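Local coordinates for rhusiopathiae surface protein B (Erysipelothrix rhusiopathiae, PDB 3V10) that probably binds collagen as a cell-wall-anchored surface adhesin, this chain being its collagen-binding region, at residues F99-D104 and A312-E317; P164-K169 and S196-I201; Y285-E288 and L292-D295. One frame throughout, in Å; residues are numbered along the deposited sequence.

Contact 1: F99-D104 and A312-E317; sequences FEFMED and ATIGGE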
loop_
_atom_site.group_PDB
_atom_site.type_symbol
_atom_site.label_atom_id
_atom_site.label_comp_id
_atom_site.label_asym_id
_atom_site.label_seq_id
_atom_site.Cartn_x
_atom_site.Cartn_y
_atom_site.Cartn_z
ATOM N N PHE A 99 -6.418 6.474 20.062
ATOM C CA PHE A 99 -6.471 5.200 20.765
ATOM C C PHE A 99 -7.220 5.428 22.067
ATOM O O PHE A 99 -6.914 6.368 22.797
ATOM C CB PHE A 99 -5.071 4.659 21.073
ATOM C CG PHE A 99 -5.084 3.414 21.924
ATOM C CD1 PHE A 99 -5.223 3.497 23.309
ATOM C CD2 PHE A 99 -5.001 2.157 21.339
ATOM C CE1 PHE A 99 -5.283 2.352 24.096
ATOM C CE2 PHE A 99 -5.059 0.995 22.120
ATOM C CZ PHE A 99 -5.200 1.096 23.502
ATOM N N GLU A 100 -8.204 4.578 22.348
ATOM C CA GLU A 100 -8.987 4.688 23.575
ATOM C C GLU A 100 -9.110 3.331 24.263
ATOM O O GLU A 100 -9.340 2.313 23.612
ATOM C CB GLU A 100 -10.387 5.243 23.272
ATOM C CG GLU A 100 -11.318 5.281 24.480
ATOM C CD GLU A 100 -12.710 5.791 24.135
ATOM O OE1 GLU A 100 -13.294 5.294 23.150
ATOM O OE2 GLU A 100 -13.223 6.677 24.853
ATOM N N PHE A 101 -8.935 3.325 25.581
ATOM C CA PHE A 101 -9.049 2.105 26.366
ATOM C C PHE A 101 -10.526 1.779 26.570
ATOM O O PHE A 101 -11.326 2.665 26.860
ATOM C CB PHE A 101 -8.366 2.296 27.724
ATOM C CG PHE A 101 -6.862 2.292 27.658
ATOM C CD1 PHE A 101 -6.163 1.094 27.578
ATOM C CD2 PHE A 101 -6.148 3.488 27.673
ATOM C CE1 PHE A 101 -4.772 1.080 27.516
ATOM C CE2 PHE A 101 -4.752 3.485 27.610
ATOM C CZ PHE A 101 -4.065 2.278 27.532
ATOM N N MET A 102 -10.883 0.509 26.420
ATOM C CA MET A 102 -12.267 0.080 26.590
ATOM C C MET A 102 -12.516 -0.443 28.003
ATOM O O MET A 102 -11.583 -0.611 28.787
ATOM C CB MET A 102 -12.620 -0.997 25.555
ATOM C CG MET A 102 -12.655 -0.496 24.109
ATOM S SD MET A 102 -13.998 0.688 23.754
ATOM C CE MET A 102 -13.151 2.228 23.897
ATOM N N GLU A 103 -13.785 -0.699 28.308
ATOM C CA GLU A 103 -14.222 -1.190 29.614
ATOM C C GLU A 103 -13.362 -2.276 30.263
ATOM O O GLU A 103 -12.962 -2.152 31.422
ATOM C CB GLU A 103 -15.659 -1.710 29.503
ATOM C CG GLU A 103 -16.258 -2.233 30.802
ATOM C CD GLU A 103 -16.451 -1.141 31.833
ATOM O OE1 GLU A 103 -16.769 0.002 31.437
ATOM O OE2 GLU A 103 -16.301 -1.430 33.038
ATOM N N ASP A 104 -13.075 -3.338 29.521
ATOM C CA ASP A 104 -12.310 -4.443 30.073
ATOM C C ASP A 104 -10.855 -4.200 30.437
ATOM O O ASP A 104 -10.157 -5.130 30.835
ATOM C CB ASP A 104 -12.415 -5.653 29.154
ATOM C CG ASP A 104 -13.800 -6.274 29.176
ATOM O OD1 ASP A 104 -14.205 -6.779 30.244
ATOM O OD2 ASP A 104 -14.483 -6.250 28.130
ATOM N N ALA A 312 -2.560 -4.174 16.180
ATOM C CA ALA A 312 -2.280 -3.742 17.542
ATOM C C ALA A 312 -2.661 -4.853 18.499
ATOM O O ALA A 312 -3.543 -5.660 18.204
ATOM C CB ALA A 312 -3.073 -2.476 17.864
ATOM N N THR A 313 -1.991 -4.893 19.645
ATOM C CA THR A 313 -2.254 -5.911 20.648
ATOM C C THR A 313 -1.945 -5.364 22.031
ATOM O O THR A 313 -1.138 -4.448 22.172
ATOM C CB THR A 313 -1.385 -7.156 20.412
ATOM O OG1 THR A 313 -1.461 -8.018 21.552
ATOM C CG2 THR A 313 0.055 -6.757 20.173
ATOM N N ILE A 314 -2.600 -5.922 23.045
ATOM C CA ILE A 314 -2.396 -5.490 24.421
ATOM C C ILE A 314 -2.219 -6.712 25.290
ATOM O O ILE A 314 -2.790 -7.763 24.988
ATOM C CB ILE A 314 -3.591 -4.693 24.937
ATOM C CG1 ILE A 314 -3.671 -3.331 24.230
ATOM C CG2 ILE A 314 -3.494 -4.531 26.470
ATOM C CD1 ILE A 314 -4.728 -2.416 24.822
ATOM N N GLY A 315 -1.451 -6.574 26.370
ATOM C CA GLY A 315 -1.165 -7.712 27.232
ATOM C C GLY A 315 -1.154 -7.355 28.688
ATOM O O GLY A 315 -0.911 -6.218 29.052
ATOM N N GLY A 316 -1.410 -8.336 29.535
ATOM C CA GLY A 316 -1.529 -8.063 30.955
ATOM C C GLY A 316 -2.145 -9.238 31.684
ATOM O O GLY A 316 -2.619 -10.181 31.058
ATOM N N GLU A 317 -2.135 -9.185 33.010
ATOM C CA GLU A 317 -2.748 -10.243 33.797
ATOM C C GLU A 317 -3.893 -9.704 34.646
ATOM O O GLU A 317 -3.897 -8.538 34.992
ATOM C CB GLU A 317 -1.700 -10.924 34.686
#
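The ring of Phe-99 meets Ile-314 at its rim: the methyl CD1 of Ile-314 lies near the ring plane, 3.8 Å from CZ of Phe-99. Also at this rim is CD1 of Phe-101, and Phe-99 in turn directs its edge at its neighbour, CE1 standing over the centre of the Phe-101 ring, 3.5 Å above the plane. Ile-314 CD1 comes obliquely to the second ring, at 4.4 Å from Phe-101 CE1, so one methyl sits in the angle between two phenyl groups. Other aromatics extend the cluster: Phe-51 stacks on Phe-99, Phe-34 meets it edge-to-face, and Phe-45 stacks on Phe-101. Strand 311-315, from the C-terminal end of the chain, lies here between strands 71-77 and 112-123 of the first Ig-like domain. This is consistent with the latch of the Collagen Hug model, in which a C-terminal strand returns to complete a sheet of the first domain. Strand 96-101 faces it across the domain interior, with CA atoms 10.3 Å apart at Phe-101 and Ile-314. Isoleucine suits this inserted strand because its branched, wholly apolar side chain can touch both rings through one methyl. CD1 gets its reach from an extended outer arm (chi2 -173°), with CG1 anti to the carbonyl carbon. Val-75, Leu-87 and Val-111 also touch Ile-314, while Val-75 and Ile-115 pack on Phe-99.

Contact 2: P164-K169 and S196-I201; sequences PIFYWK and SDVKVI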
loop_
_atom_site.group_PDB
_atom_site.type_symbol
_atom_site.label_atom_id
_atom_site.label_comp_id
_atom_site.label_asym_id
_atom_site.label_seq_id
_atom_site.Cartn_x
_atom_site.Cartn_y
_atom_site.Cartn_z
ATOM N N PRO A 164 9.921 4.168 -23.128
ATOM C CA PRO A 164 10.470 3.284 -24.160
ATOM C C PRO A 164 10.401 1.808 -23.742
ATOM O O PRO A 164 10.642 0.910 -24.554
ATOM C CB PRO A 164 11.900 3.782 -24.292
ATOM C CG PRO A 164 12.245 4.090 -22.868
ATOM C CD PRO A 164 11.011 4.819 -22.374
ATOM N N ILE A 165 10.068 1.566 -22.475
ATOM C CA ILE A 165 9.967 0.203 -21.951
ATOM C C ILE A 165 8.712 -0.469 -22.491
ATOM O O ILE A 165 7.595 -0.018 -22.240
ATOM C CB ILE A 165 9.916 0.197 -20.405
ATOM C CG1 ILE A 165 11.161 0.888 -19.844
ATOM C CG2 ILE A 165 9.832 -1.237 -19.882
ATOM C CD1 ILE A 165 12.467 0.294 -20.338
ATOM N N PHE A 166 8.901 -1.564 -23.218
ATOM C CA PHE A 166 7.776 -2.267 -23.811
ATOM C C PHE A 166 6.769 -2.831 -22.824
ATOM O O PHE A 166 5.569 -2.774 -23.073
ATOM C CB PHE A 166 8.266 -3.392 -24.718
ATOM C CG PHE A 166 7.160 -4.080 -25.459
ATOM C CD1 PHE A 166 6.485 -5.157 -24.894
ATOM C CD2 PHE A 166 6.771 -3.631 -26.717
ATOM C CE1 PHE A 166 5.439 -5.774 -25.573
ATOM C CE2 PHE A 166 5.726 -4.241 -27.404
ATOM C CZ PHE A 166 5.057 -5.316 -26.829
ATOM N N TYR A 167 7.243 -3.386 -21.716
ATOM C CA TYR A 167 6.323 -3.959 -20.738
ATOM C C TYR A 167 6.814 -3.895 -19.306
ATOM O O TYR A 167 7.973 -4.187 -19.017
ATOM C CB TYR A 167 6.028 -5.428 -21.079
ATOM C CG TYR A 167 5.239 -6.169 -20.003
ATOM C CD1 TYR A 167 3.908 -5.859 -19.759
ATOM C CD2 TYR A 167 5.847 -7.143 -19.208
ATOM C CE1 TYR A 167 3.191 -6.497 -18.745
ATOM C CE2 TYR A 167 5.147 -7.789 -18.189
ATOM C CZ TYR A 167 3.812 -7.456 -17.965
ATOM O OH TYR A 167 3.097 -8.067 -16.966
ATOM N N TRP A 168 5.920 -3.503 -18.407
ATOM C CA TRP A 168 6.245 -3.482 -16.991
ATOM C C TRP A 168 4.937 -3.501 -16.220
ATOM O O TRP A 168 3.895 -3.086 -16.727
ATOM C CB TRP A 168 7.100 -2.262 -16.620
ATOM C CG TRP A 168 6.349 -0.991 -16.446
ATOM C CD1 TRP A 168 5.766 -0.531 -15.298
ATOM C CD2 TRP A 168 6.111 0.000 -17.445
ATOM N NE1 TRP A 168 5.182 0.695 -15.524
ATOM C CE2 TRP A 168 5.378 1.042 -16.835
ATOM C CE3 TRP A 168 6.447 0.112 -18.801
ATOM C CZ2 TRP A 168 4.974 2.185 -17.535
ATOM C CZ3 TRP A 168 6.045 1.253 -19.499
ATOM C CH2 TRP A 168 5.317 2.271 -18.862
ATOM N N LYS A 169 4.997 -4.020 -15.003
ATOM C CA LYS A 169 3.821 -4.113 -14.161
ATOM C C LYS A 169 4.058 -3.378 -12.846
ATOM O O LYS A 169 5.181 -3.303 -12.360
ATOM C CB LYS A 169 3.510 -5.585 -13.890
ATOM C CG LYS A 169 4.601 -6.305 -13.141
ATOM C CD LYS A 169 4.224 -6.461 -11.690
ATOM C CE LYS A 169 3.192 -7.558 -11.511
ATOM N NZ LYS A 169 1.971 -7.339 -12.327
ATOM N N SER A 196 4.818 -10.219 -34.020
ATOM C CA SER A 196 4.122 -11.455 -33.667
ATOM C C SER A 196 3.067 -11.120 -32.626
ATOM O O SER A 196 2.974 -9.979 -32.183
ATOM C CB SER A 196 5.094 -12.489 -33.083
ATOM O OG SER A 196 5.364 -12.234 -31.712
ATOM N N ASP A 197 2.267 -12.110 -32.244
ATOM C CA ASP A 197 1.252 -11.882 -31.224
ATOM C C ASP A 197 1.997 -11.619 -29.917
ATOM O O ASP A 197 3.175 -11.965 -29.782
ATOM C CB ASP A 197 0.348 -13.109 -31.047
ATOM C CG ASP A 197 -0.362 -13.526 -32.330
ATOM O OD1 ASP A 197 -0.667 -12.661 -33.181
ATOM O OD2 ASP A 197 -0.637 -14.735 -32.472
ATOM N N VAL A 198 1.317 -11.001 -28.959
ATOM C CA VAL A 198 1.924 -10.707 -27.665
ATOM C C VAL A 198 1.194 -11.518 -26.601
ATOM O O VAL A 198 -0.036 -11.568 -26.593
ATOM C CB VAL A 198 1.813 -9.206 -27.333
ATOM C CG1 VAL A 198 2.378 -8.931 -25.948
ATOM C CG2 VAL A 198 2.571 -8.386 -28.385
ATOM N N LYS A 199 1.943 -12.172 -25.718
ATOM C CA LYS A 199 1.310 -12.967 -24.669
ATOM C C LYS A 199 1.924 -12.697 -23.307
ATOM O O LYS A 199 3.140 -12.703 -23.156
ATOM C CB LYS A 199 1.415 -14.465 -24.983
ATOM C CG LYS A 199 0.722 -15.359 -23.952
ATOM C CD LYS A 199 0.705 -16.822 -24.389
ATOM C CE LYS A 199 -0.080 -17.678 -23.406
ATOM N NZ LYS A 199 -0.041 -19.122 -23.785
ATOM N N VAL A 200 1.071 -12.451 -22.321
ATOM C CA VAL A 200 1.533 -12.201 -20.961
ATOM C C VAL A 200 0.853 -13.208 -20.049
ATOM O O VAL A 200 -0.356 -13.391 -20.122
ATOM C CB VAL A 200 1.151 -10.787 -20.462
ATOM C CG1 VAL A 200 1.519 -10.644 -18.968
ATOM C CG2 VAL A 200 1.868 -9.735 -21.285
ATOM N N ILE A 201 1.636 -13.889 -19.222
ATOM C CA ILE A 201 1.062 -14.832 -18.274
ATOM C C ILE A 201 1.383 -14.253 -16.903
ATOM O O ILE A 201 2.543 -14.172 -16.497
ATOM C CB ILE A 201 1.659 -16.248 -18.413
ATOM C CG1 ILE A 201 1.352 -16.810 -19.806
ATOM C CG2 ILE A 201 1.049 -17.169 -17.353
ATOM C CD1 ILE A 201 1.861 -18.219 -20.029
#
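Apolar packing joins the segments at two places, Phe-166 with Val-198 and Tyr-167 with Val-200. The Phe-166 ring turns its edge, at CZ, to the methyl CG2 of Val-198, 4.2 Å away. Tyr-167 and Val-200 reach for each other from opposite directions; the methyl CG1 of Val-200 approaches the end of the tyrosine, 4.1 Å from CZ and 3.6 Å from OH of Tyr-167, at a slant to the ring. With CG anti to the backbone N (chi1 172°), the tyrosine stretches into the interior. The backbones stay well apart, 9.5 Å between CA atoms of Tyr-167 and Val-200, because strands 167-173 and 198-204 belong to different sheets of the collagen-binding domain, an Ig-like sandwich whose layers meet through side chains. Ile-283, on the strand next to 198-204, touches Phe-166, Tyr-167 and Val-200. Beta-branched valines suit extended strands and offer compact methyls to the larger rings.

The phenol OH of Tyr-167 is hydrogen-bonded to Ser-281 OG, which provides for a buried polar atom. At the start of the other segment Ser-196 OG donates to its neighbour's carbonyl, Asp-197 O, at 2.9 Å, while Asp-197 OD1 is bonded to Lys-253 N.

Contact 3: Y285-E288 and L292-D295; sequences YKDE and LVTD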
loop_
_atom_site.group_PDB
_atom_site.type_symbol
_atom_site.label_atom_id
_atom_site.label_comp_id
_atom_site.label_asym_id
_atom_site.label_seq_id
_atom_site.Cartn_x
_atom_site.Cartn_y
_atom_site.Cartn_z
ATOM N N TYR A 285 7.041 -12.133 -27.181
ATOM C CA TYR A 285 6.631 -11.500 -28.428
ATOM C C TYR A 285 7.881 -11.270 -29.264
ATOM O O TYR A 285 8.991 -11.451 -28.781
ATOM C CB TYR A 285 5.970 -10.146 -28.158
ATOM C CG TYR A 285 6.866 -9.147 -27.453
ATOM C CD1 TYR A 285 7.138 -9.266 -26.091
ATOM C CD2 TYR A 285 7.469 -8.104 -28.156
ATOM C CE1 TYR A 285 7.991 -8.371 -25.441
ATOM C CE2 TYR A 285 8.325 -7.204 -27.515
ATOM C CZ TYR A 285 8.580 -7.346 -26.160
ATOM O OH TYR A 285 9.434 -6.466 -25.525
ATOM N N LYS A 286 7.694 -10.900 -30.525
ATOM C CA LYS A 286 8.816 -10.575 -31.403
ATOM C C LYS A 286 8.766 -9.053 -31.492
ATOM O O LYS A 286 7.709 -8.496 -31.786
ATOM C CB LYS A 286 8.618 -11.180 -32.795
ATOM C CG LYS A 286 9.005 -12.648 -32.915
ATOM C CD LYS A 286 8.704 -13.168 -34.313
ATOM C CE LYS A 286 9.027 -14.653 -34.457
ATOM N NZ LYS A 286 10.410 -14.899 -34.956
ATOM N N ASP A 287 9.877 -8.373 -31.218
ATOM C CA ASP A 287 9.872 -6.915 -31.277
ATOM C C ASP A 287 9.726 -6.415 -32.709
ATOM O O ASP A 287 9.571 -7.204 -33.639
ATOM C CB ASP A 287 11.133 -6.315 -30.631
ATOM C CG ASP A 287 12.425 -6.845 -31.233
ATOM O OD1 ASP A 287 12.445 -7.157 -32.441
ATOM O OD2 ASP A 287 13.429 -6.930 -30.490
ATOM N N GLU A 288 9.760 -5.098 -32.880
ATOM C CA GLU A 288 9.606 -4.504 -34.207
ATOM C C GLU A 288 10.711 -4.912 -35.177
ATOM O O GLU A 288 10.536 -4.814 -36.391
ATOM C CB GLU A 288 9.545 -2.979 -34.099
ATOM C CG GLU A 288 10.634 -2.380 -33.232
ATOM C CD GLU A 288 10.640 -0.865 -33.257
ATOM O OE1 GLU A 288 9.559 -0.269 -33.435
ATOM O OE2 GLU A 288 11.727 -0.271 -33.083
ATOM N N LEU A 292 12.772 -12.342 -31.151
ATOM C CA LEU A 292 12.003 -12.884 -30.041
ATOM C C LEU A 292 12.514 -12.351 -28.711
ATOM O O LEU A 292 13.707 -12.451 -28.408
ATOM C CB LEU A 292 12.087 -14.412 -30.052
ATOM C CG LEU A 292 11.091 -15.186 -29.192
ATOM C CD1 LEU A 292 9.677 -14.920 -29.689
ATOM C CD2 LEU A 292 11.413 -16.667 -29.257
ATOM N N VAL A 293 11.607 -11.786 -27.920
ATOM C CA VAL A 293 11.963 -11.241 -26.619
ATOM C C VAL A 293 11.528 -12.235 -25.546
ATOM O O VAL A 293 10.334 -12.429 -25.311
ATOM C CB VAL A 293 11.269 -9.892 -26.376
ATOM C CG1 VAL A 293 11.641 -9.355 -25.011
ATOM C CG2 VAL A 293 11.663 -8.906 -27.467
ATOM N N THR A 294 12.505 -12.859 -24.898
ATOM C CA THR A 294 12.223 -13.855 -23.865
ATOM C C THR A 294 12.999 -13.576 -22.585
ATOM O O THR A 294 12.934 -14.355 -21.641
ATOM C CB THR A 294 12.629 -15.265 -24.344
ATOM O OG1 THR A 294 14.046 -15.301 -24.585
ATOM C CG2 THR A 294 11.899 -15.626 -25.627
ATOM N N ASP A 295 13.700 -12.447 -22.554
ATOM C CA ASP A 295 14.550 -12.094 -21.426
ATOM C C ASP A 295 14.182 -10.831 -20.661
ATOM O O ASP A 295 15.037 -10.234 -20.004
ATOM C CB ASP A 295 15.989 -11.963 -21.931
ATOM C CG ASP A 295 16.172 -10.769 -22.853
ATOM O OD1 ASP A 295 15.162 -10.241 -23.379
ATOM O OD2 ASP A 295 17.329 -10.350 -23.058
#
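Tyr-285 and Val-293 are tied by their backbones, the N-H of Val-293 pointing almost straight at Tyr-285 O over 2.8 Å, with 174° at the hydrogen. One residue nearer the turn, Lys-286 and Leu-292 form an antiparallel non-hydrogen-bonded pair whose CA atoms are 4.2 Å apart. The two segments thus make the closing end of a beta hairpin, formed by strand 276-286 and the short, weakly bonded strand 292-293. Leu-292 CA adds a C-H contact to the same carbonyl oxygen, Tyr-285 O, at 3.6 Å.

The side chains divide between two faces. On one, Val-293 lies over the tyrosine ring in a CH-pi contact: its CB is 3.9 Å from the ring centroid of Tyr-285, somewhat toward the rim. The torsion of Tyr-285 (chi1 60°) places CG between its backbone N and carbonyl carbon, and the ring turns toward the partner strand. CG2 of the valine lies over the ring face, 3.7 Å from Tyr-285 CZ, while CG1 sits beyond the rim near OH. Asp-287 skirts CG2, while its OD1 accepts a bond from Asn-291 N across the turn. On the other face the aliphatic part of Lys-286 rests against Leu-292, with Lys-286 CG 4.0 Å from Leu-292 CD1. With a single backbone bond between the segments, apolar contact does much of the joining, chiefly valine on an aromatic face, while Asp-287 ties the turn.

Contacts 1 and 2 are buried and join strands that do not pair with each other, whereas contact 3 is a surface hairpin of adjacent strands. Accordingly the first two rest on side chains alone, and the third adds a backbone bond. Contact 1 lies in the first Ig-like domain, its centre 51 Å from that of contact 2, and closes a long loop of chain within which the other two are nested. Contacts 2 and 3 are close neighbours, centres 9 Å apart, sharing the sheet where strands 198-204 and 276-286 pair. Phe-166 of contact 2 stacks with Tyr-285 of contact 3, and Ser-196 OG is bonded to Lys-286 N, carrying the buried packing out to the hairpin.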